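Local coordinates for protein alpha-fucosidase (Bifidobacterium bifidum, PDB 2EAB) that probably releases alpha-1,2-linked L-fucose from glycans by hydrolysis, this chain being the catalytic portion of a longer calcium-binding protein, at residues 647-652 against 704-709; 564-569 against 679-684. One frame throughout, in Å; residues are numbered along the deposited sequence.

Interaction 1 of 2, residues 647-652 against 704-709; sequences SGQIKE and KTSLRY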
loop_
_atom_site.group_PDB
_atom_site.type_symbol
_atom_site.label_atom_id
_atom_site.label_comp_id
_atom_site.label_asym_id
_atom_site.label_seq_id
_atom_site.Cartn_x
_atom_site.Cartn_y
_atom_site.Cartn_z
ATOM N N SER A 647 3.251 -33.111 8.230
ATOM C CA SER A 647 1.852 -32.823 8.528
ATOM C C SER A 647 1.112 -32.370 7.268
ATOM O O SER A 647 -0.023 -31.898 7.347
ATOM C CB SER A 647 1.738 -31.758 9.622
ATOM O OG SER A 647 2.523 -32.092 10.757
ATOM N N GLY A 648 1.762 -32.519 6.115
ATOM C CA GLY A 648 1.210 -32.049 4.840
ATOM C C GLY A 648 1.220 -30.534 4.699
ATOM O O GLY A 648 0.470 -29.980 3.894
ATOM N N GLN A 649 2.075 -29.879 5.482
ATOM C CA GLN A 649 2.162 -28.422 5.549
ATOM C C GLN A 649 3.324 -27.892 4.710
ATOM O O GLN A 649 4.280 -28.612 4.444
ATOM C CB GLN A 649 2.339 -27.993 7.015
ATOM C CG GLN A 649 3.796 -27.995 7.562
ATOM C CD GLN A 649 4.394 -29.378 7.845
ATOM O OE1 GLN A 649 3.845 -30.417 7.466
ATOM N NE2 GLN A 649 5.535 -29.383 8.521
ATOM N N ILE A 650 3.245 -26.624 4.307
ATOM C CA ILE A 650 4.420 -25.929 3.780
ATOM C C ILE A 650 5.372 -25.690 4.951
ATOM O O ILE A 650 4.993 -25.045 5.932
ATOM C CB ILE A 650 4.048 -24.561 3.151
ATOM C CG1 ILE A 650 3.024 -24.718 2.017
ATOM C CG2 ILE A 650 5.302 -23.816 2.690
ATOM C CD1 ILE A 650 3.549 -25.365 0.741
ATOM N N LYS A 651 6.590 -26.215 4.865
ATOM C CA LYS A 651 7.568 -25.987 5.932
ATOM C C LYS A 651 7.911 -24.507 6.039
ATOM O O LYS A 651 8.068 -23.821 5.023
ATOM C CB LYS A 651 8.849 -26.776 5.687
ATOM C CG LYS A 651 8.708 -28.280 5.810
ATOM C CD LYS A 651 10.053 -28.964 5.661
ATOM C CE LYS A 651 9.884 -30.472 5.561
ATOM N NZ LYS A 651 11.189 -31.175 5.534
ATOM N N GLU A 652 8.038 -24.023 7.272
ATOM C CA GLU A 652 8.461 -22.651 7.527
ATOM C C GLU A 652 9.990 -22.578 7.667
ATOM O O GLU A 652 10.602 -21.567 7.295
ATOM C CB GLU A 652 7.723 -22.084 8.749
ATOM C CG GLU A 652 8.083 -20.633 9.079
ATOM C CD GLU A 652 7.065 -19.910 9.953
ATOM O OE1 GLU A 652 6.076 -20.525 10.407
ATOM O OE2 GLU A 652 7.273 -18.701 10.197
ATOM N N LYS A 704 -2.996 -24.808 1.696
ATOM C CA LYS A 704 -4.309 -24.813 2.336
ATOM C C LYS A 704 -4.233 -25.413 3.747
ATOM O O LYS A 704 -4.855 -24.897 4.675
ATOM C CB LYS A 704 -5.328 -25.565 1.475
ATOM C CG LYS A 704 -5.760 -24.846 0.198
ATOM C CD LYS A 704 -6.711 -25.752 -0.585
ATOM C CE LYS A 704 -7.115 -25.195 -1.936
ATOM N NZ LYS A 704 -7.988 -26.166 -2.661
ATOM N N THR A 705 -3.460 -26.485 3.900
ATOM C CA THR A 705 -3.242 -27.098 5.213
ATOM C C THR A 705 -2.565 -26.108 6.163
ATOM O O THR A 705 -3.007 -25.926 7.298
ATOM C CB THR A 705 -2.431 -28.391 5.077
ATOM O OG1 THR A 705 -3.217 -29.342 4.350
ATOM C CG2 THR A 705 -2.077 -28.982 6.440
ATOM N N SER A 706 -1.515 -25.445 5.680
ATOM C CA SER A 706 -0.835 -24.413 6.463
ATOM C C SER A 706 -1.783 -23.295 6.882
ATOM O O SER A 706 -1.769 -22.868 8.042
ATOM C CB SER A 706 0.340 -23.831 5.679
ATOM O OG SER A 706 1.396 -24.766 5.590
ATOM N N LEU A 707 -2.592 -22.812 5.938
ATOM C CA LEU A 707 -3.571 -21.768 6.218
ATOM C C LEU A 707 -4.598 -22.196 7.257
ATOM O O LEU A 707 -4.953 -21.410 8.132
ATOM C CB LEU A 707 -4.292 -21.344 4.938
ATOM C CG LEU A 707 -3.521 -20.475 3.945
ATOM C CD1 LEU A 707 -4.283 -20.402 2.642
ATOM C CD2 LEU A 707 -3.275 -19.078 4.495
ATOM N N ARG A 708 -5.081 -23.434 7.156
ATOM C CA ARG A 708 -6.086 -23.927 8.097
ATOM C C ARG A 708 -5.557 -23.922 9.528
ATOM O O ARG A 708 -6.245 -23.455 10.439
ATOM C CB ARG A 708 -6.604 -25.315 7.708
ATOM C CG ARG A 708 -7.537 -25.314 6.498
ATOM C CD ARG A 708 -8.308 -26.626 6.359
ATOM N NE ARG A 708 -7.436 -27.800 6.388
ATOM C CZ ARG A 708 -6.834 -28.331 5.327
ATOM N NH1 ARG A 708 -6.998 -27.802 4.120
ATOM N NH2 ARG A 708 -6.064 -29.403 5.475
ATOM N N TYR A 709 -4.340 -24.423 9.725
ATOM C CA TYR A 709 -3.736 -24.397 11.053
ATOM C C TYR A 709 -3.578 -22.972 11.580
ATOM O O TYR A 709 -3.825 -22.712 12.757
ATOM C CB TYR A 709 -2.384 -25.103 11.060
ATOM C CG TYR A 709 -2.451 -26.612 11.133
ATOM C CD1 TYR A 709 -2.888 -27.260 12.291
ATOM C CD2 TYR A 709 -2.042 -27.394 10.056
ATOM C CE1 TYR A 709 -2.936 -28.654 12.364
ATOM C CE2 TYR A 709 -2.083 -28.784 10.118
ATOM C CZ TYR A 709 -2.531 -29.409 11.274
ATOM O OH TYR A 709 -2.573 -30.785 11.343
HETATM O O HOH W 1 -2.012 -32.212 9.149
HETATM O O HOH W 2 -2.155 -31.798 3.880
HETATM O O HOH W 3 2.533 -24.211 7.996
#
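The backbone N-H of I650 donates to S706 OG, a buried hydroxyl on helix 697-711, at 2.9 Å and with a bent N-H...O angle of 139°. S706 presents this oxygen with OG anti to its own carbonyl carbon (chi1 -71°), and the same hydroxyl has a further partner just outside the two segments. Around it the packing is close: I650 CB lies 3.6 Å from S706 OG, and Q649 CB touches the same oxygen from the neighbouring residue. A water 2.7 Å from S706 OG adds to this grip, reaching I650 O by a weak bond. At the preceding helix residue, T705 CB rests 3.5 Å from the carbonyl oxygen of G648, while T705 CG2 lies against S647 O.

The looser side is that of S647 and the exposed Y709, which meet through water: one molecule, 2.7 Å from S647 O, sits at the ring edge of Y709 and in its plane, bonded to Y709 OH. Another joins G648 O to T705 OG1, which also bonds to D701 O. Q649 turns its amide away from the helix, and its bent chain lets OE1 accept S647 N at 2.9 Å, while NE2 bonds to E656 and G657 O. The contact thus joins the loop after helix 632-639 to helix 697-711 in the family 95 catalytic domain, with L707 of that helix packing on helix 722-734.

Interaction 2 of 2, residues 564-569 against 679-684; sequences YSPEQG and HMSHLL. With EDO (1,2-ethanediol), chain D.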
loop_
_atom_site.group_PDB
_atom_site.type_symbol
_atom_site.label_atom_id
_atom_site.label_comp_id
_atom_site.label_asym_id
_atom_site.label_seq_id
_atom_site.Cartn_x
_atom_site.Cartn_y
_atom_site.Cartn_z
ATOM N N TYR A 564 15.553 -14.766 10.163
ATOM C CA TYR A 564 14.442 -14.890 11.091
ATOM C C TYR A 564 13.157 -14.978 10.292
ATOM O O TYR A 564 12.995 -14.275 9.291
ATOM C CB TYR A 564 14.399 -13.658 11.994
ATOM C CG TYR A 564 13.352 -13.680 13.082
ATOM C CD1 TYR A 564 13.238 -14.766 13.948
ATOM C CD2 TYR A 564 12.493 -12.599 13.267
ATOM C CE1 TYR A 564 12.286 -14.782 14.957
ATOM C CE2 TYR A 564 11.542 -12.602 14.281
ATOM C CZ TYR A 564 11.444 -13.698 15.120
ATOM O OH TYR A 564 10.504 -13.700 16.123
ATOM N N SER A 565 12.249 -15.850 10.716
ATOM C CA SER A 565 10.929 -15.907 10.108
ATOM C C SER A 565 9.979 -15.113 10.999
ATOM O O SER A 565 9.594 -15.599 12.062
ATOM C CB SER A 565 10.456 -17.355 9.988
ATOM O OG SER A 565 9.339 -17.436 9.119
ATOM N N PRO A 566 9.619 -13.874 10.598
ATOM C CA PRO A 566 8.774 -13.084 11.500
ATOM C C PRO A 566 7.443 -13.790 11.803
ATOM O O PRO A 566 6.829 -14.328 10.883
ATOM C CB PRO A 566 8.545 -11.788 10.710
ATOM C CG PRO A 566 9.736 -11.687 9.815
ATOM C CD PRO A 566 9.976 -13.111 9.387
ATOM N N GLU A 567 6.994 -13.842 13.062
ATOM C CA GLU A 567 7.700 -13.412 14.271
ATOM C C GLU A 567 7.692 -14.579 15.259
ATOM O O GLU A 567 7.259 -14.433 16.411
ATOM C CB GLU A 567 6.978 -12.229 14.925
ATOM C CG GLU A 567 7.141 -10.883 14.257
ATOM C CD GLU A 567 6.501 -9.753 15.063
ATOM O OE1 GLU A 567 6.195 -8.697 14.464
ATOM O OE2 GLU A 567 6.291 -9.920 16.290
ATOM N N GLN A 568 8.139 -15.746 14.806
ATOM C CA GLN A 568 8.216 -16.917 15.680
ATOM C C GLN A 568 9.443 -17.754 15.346
ATOM O O GLN A 568 10.124 -17.489 14.357
ATOM C CB GLN A 568 6.929 -17.754 15.613
ATOM C CG GLN A 568 6.702 -18.435 14.273
ATOM C CD GLN A 568 5.573 -19.454 14.289
ATOM O OE1 GLN A 568 4.958 -19.724 15.323
ATOM N NE2 GLN A 568 5.295 -20.032 13.127
ATOM N N GLY A 569 9.718 -18.752 16.180
ATOM C CA GLY A 569 10.865 -19.624 15.993
ATOM C C GLY A 569 12.171 -18.975 16.414
ATOM O O GLY A 569 12.173 -17.895 17.020
ATOM N N HIS A 679 1.695 -14.076 12.037
ATOM C CA HIS A 679 2.398 -14.013 10.763
ATOM C C HIS A 679 2.307 -15.348 10.034
ATOM O O HIS A 679 2.196 -16.398 10.663
ATOM C CB HIS A 679 3.873 -13.692 10.984
ATOM C CG HIS A 679 4.146 -12.269 11.360
ATOM N ND1 HIS A 679 3.924 -11.771 12.625
ATOM C CD2 HIS A 679 4.665 -11.249 10.639
ATOM C CE1 HIS A 679 4.271 -10.497 12.659
ATOM N NE2 HIS A 679 4.724 -10.155 11.468
ATOM N N MET A 680 2.379 -15.288 8.707
ATOM C CA MET A 680 2.475 -16.470 7.853
ATOM C C MET A 680 3.577 -16.186 6.837
ATOM O O MET A 680 3.340 -16.139 5.623
ATOM C CB MET A 680 1.145 -16.756 7.146
ATOM C CG MET A 680 -0.073 -16.722 8.062
ATOM S SD MET A 680 -1.598 -17.272 7.279
ATOM C CE MET A 680 -1.701 -16.136 5.891
ATOM N N SER A 681 4.786 -15.981 7.344
ATOM C CA SER A 681 5.885 -15.488 6.518
ATOM C C SER A 681 6.325 -16.474 5.444
ATOM O O SER A 681 6.896 -16.084 4.434
ATOM C CB SER A 681 7.073 -15.096 7.395
ATOM O OG SER A 681 6.716 -14.053 8.286
ATOM N N HIS A 682 6.040 -17.749 5.672
ATOM C CA HIS A 682 6.407 -18.800 4.731
ATOM C C HIS A 682 5.396 -19.013 3.600
ATOM O O HIS A 682 5.592 -19.894 2.753
ATOM C CB HIS A 682 6.629 -20.109 5.488
ATOM C CG HIS A 682 5.413 -20.611 6.200
ATOM N ND1 HIS A 682 4.633 -19.806 7.003
ATOM C CD2 HIS A 682 4.861 -21.845 6.249
ATOM C CE1 HIS A 682 3.642 -20.525 7.502
ATOM N NE2 HIS A 682 3.758 -21.765 7.060
ATOM N N LEU A 683 4.334 -18.211 3.570
ATOM C CA LEU A 683 3.312 -18.363 2.536
ATOM C C LEU A 683 3.314 -17.253 1.486
ATOM O O LEU A 683 2.387 -17.153 0.690
ATOM C CB LEU A 683 1.923 -18.534 3.160
ATOM C CG LEU A 683 1.742 -19.774 4.043
ATOM C CD1 LEU A 683 0.323 -19.835 4.562
ATOM C CD2 LEU A 683 2.108 -21.071 3.316
ATOM N N LEU A 684 4.374 -16.448 1.446
ATOM C CA LEU A 684 4.465 -15.377 0.456
ATOM C C LEU A 684 4.542 -15.890 -0.980
ATOM O O LEU A 684 4.239 -15.149 -1.919
ATOM C CB LEU A 684 5.633 -14.440 0.773
ATOM C CG LEU A 684 5.582 -13.790 2.158
ATOM C CD1 LEU A 684 6.731 -12.801 2.306
ATOM C CD2 LEU A 684 4.238 -13.109 2.435
HETATM C C1 EDO D . 6.038 -11.165 6.386
HETATM O O1 EDO D . 5.257 -11.831 7.500
HETATM C C2 EDO D . 7.281 -10.495 7.094
HETATM O O2 EDO D . 6.792 -9.349 7.931
HETATM O O HOH W 4 5.444 -16.641 10.145
#
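Beyond strand 558-565 the chain bends past loop 679-684 in the opposite sense, S565 facing S681 and E567 facing H679 at CA separations of 6.2 and 6.4 Å. Both belong to the catalytic domain, whose clan has the (alpha/alpha)6 barrel fold. The P566-E567 peptide is cis, and Q568 N bonds back to S565 O across the bend. S681 OG donates to P566 O at only 2.6 Å, tilted 16° from the carbonyl plane; a water that donates to P566 O and accepts from S681 N makes a second bridge.

P566 packs its ring alongside, CD lying 3.6 Å from S681 OG, and Y578 of helix 577-596 touches both residues. The imidazole of H679 has E567 CG and P566 C over one face. E567, extended beyond CG, crosses the ring obliquely with its carboxylate plane inclined by 37°, and OE1 comes to 3.2 Å from H679 CE1. The rings of H677 and W723 also meet the imidazole. A 1,2-ethanediol, probably from the crystallisation liquor and also bonded to N422 O, lies beside H679 and S681: its O1 donates to S681 OG at 2.8 Å and lies in the H679 ring plane, 3.2 Å from CD2.

How the interactions relate
Interactions 1 and 2 have centres 13 Å apart and are joined mainly by E652, whose two carboxylate oxygens reach the other contact: OE2 lies 2.7 Å from S565 OG and OE1 lies 2.9 Å from Q568 NE2, both probable hydrogen bonds. R710, just beyond 704-709, pairs with E652 OE1 in a salt bridge and also donates to H679 O, tying the helix to both loops. Packing adds two links, I650 O against H682 CD2 at 3.2 Å and L707 CD2 against M680 CE at 3.6 Å. The segments alternate along the chain. Both contacts lie away from the calcium site, and the ethanediol touches interaction 2.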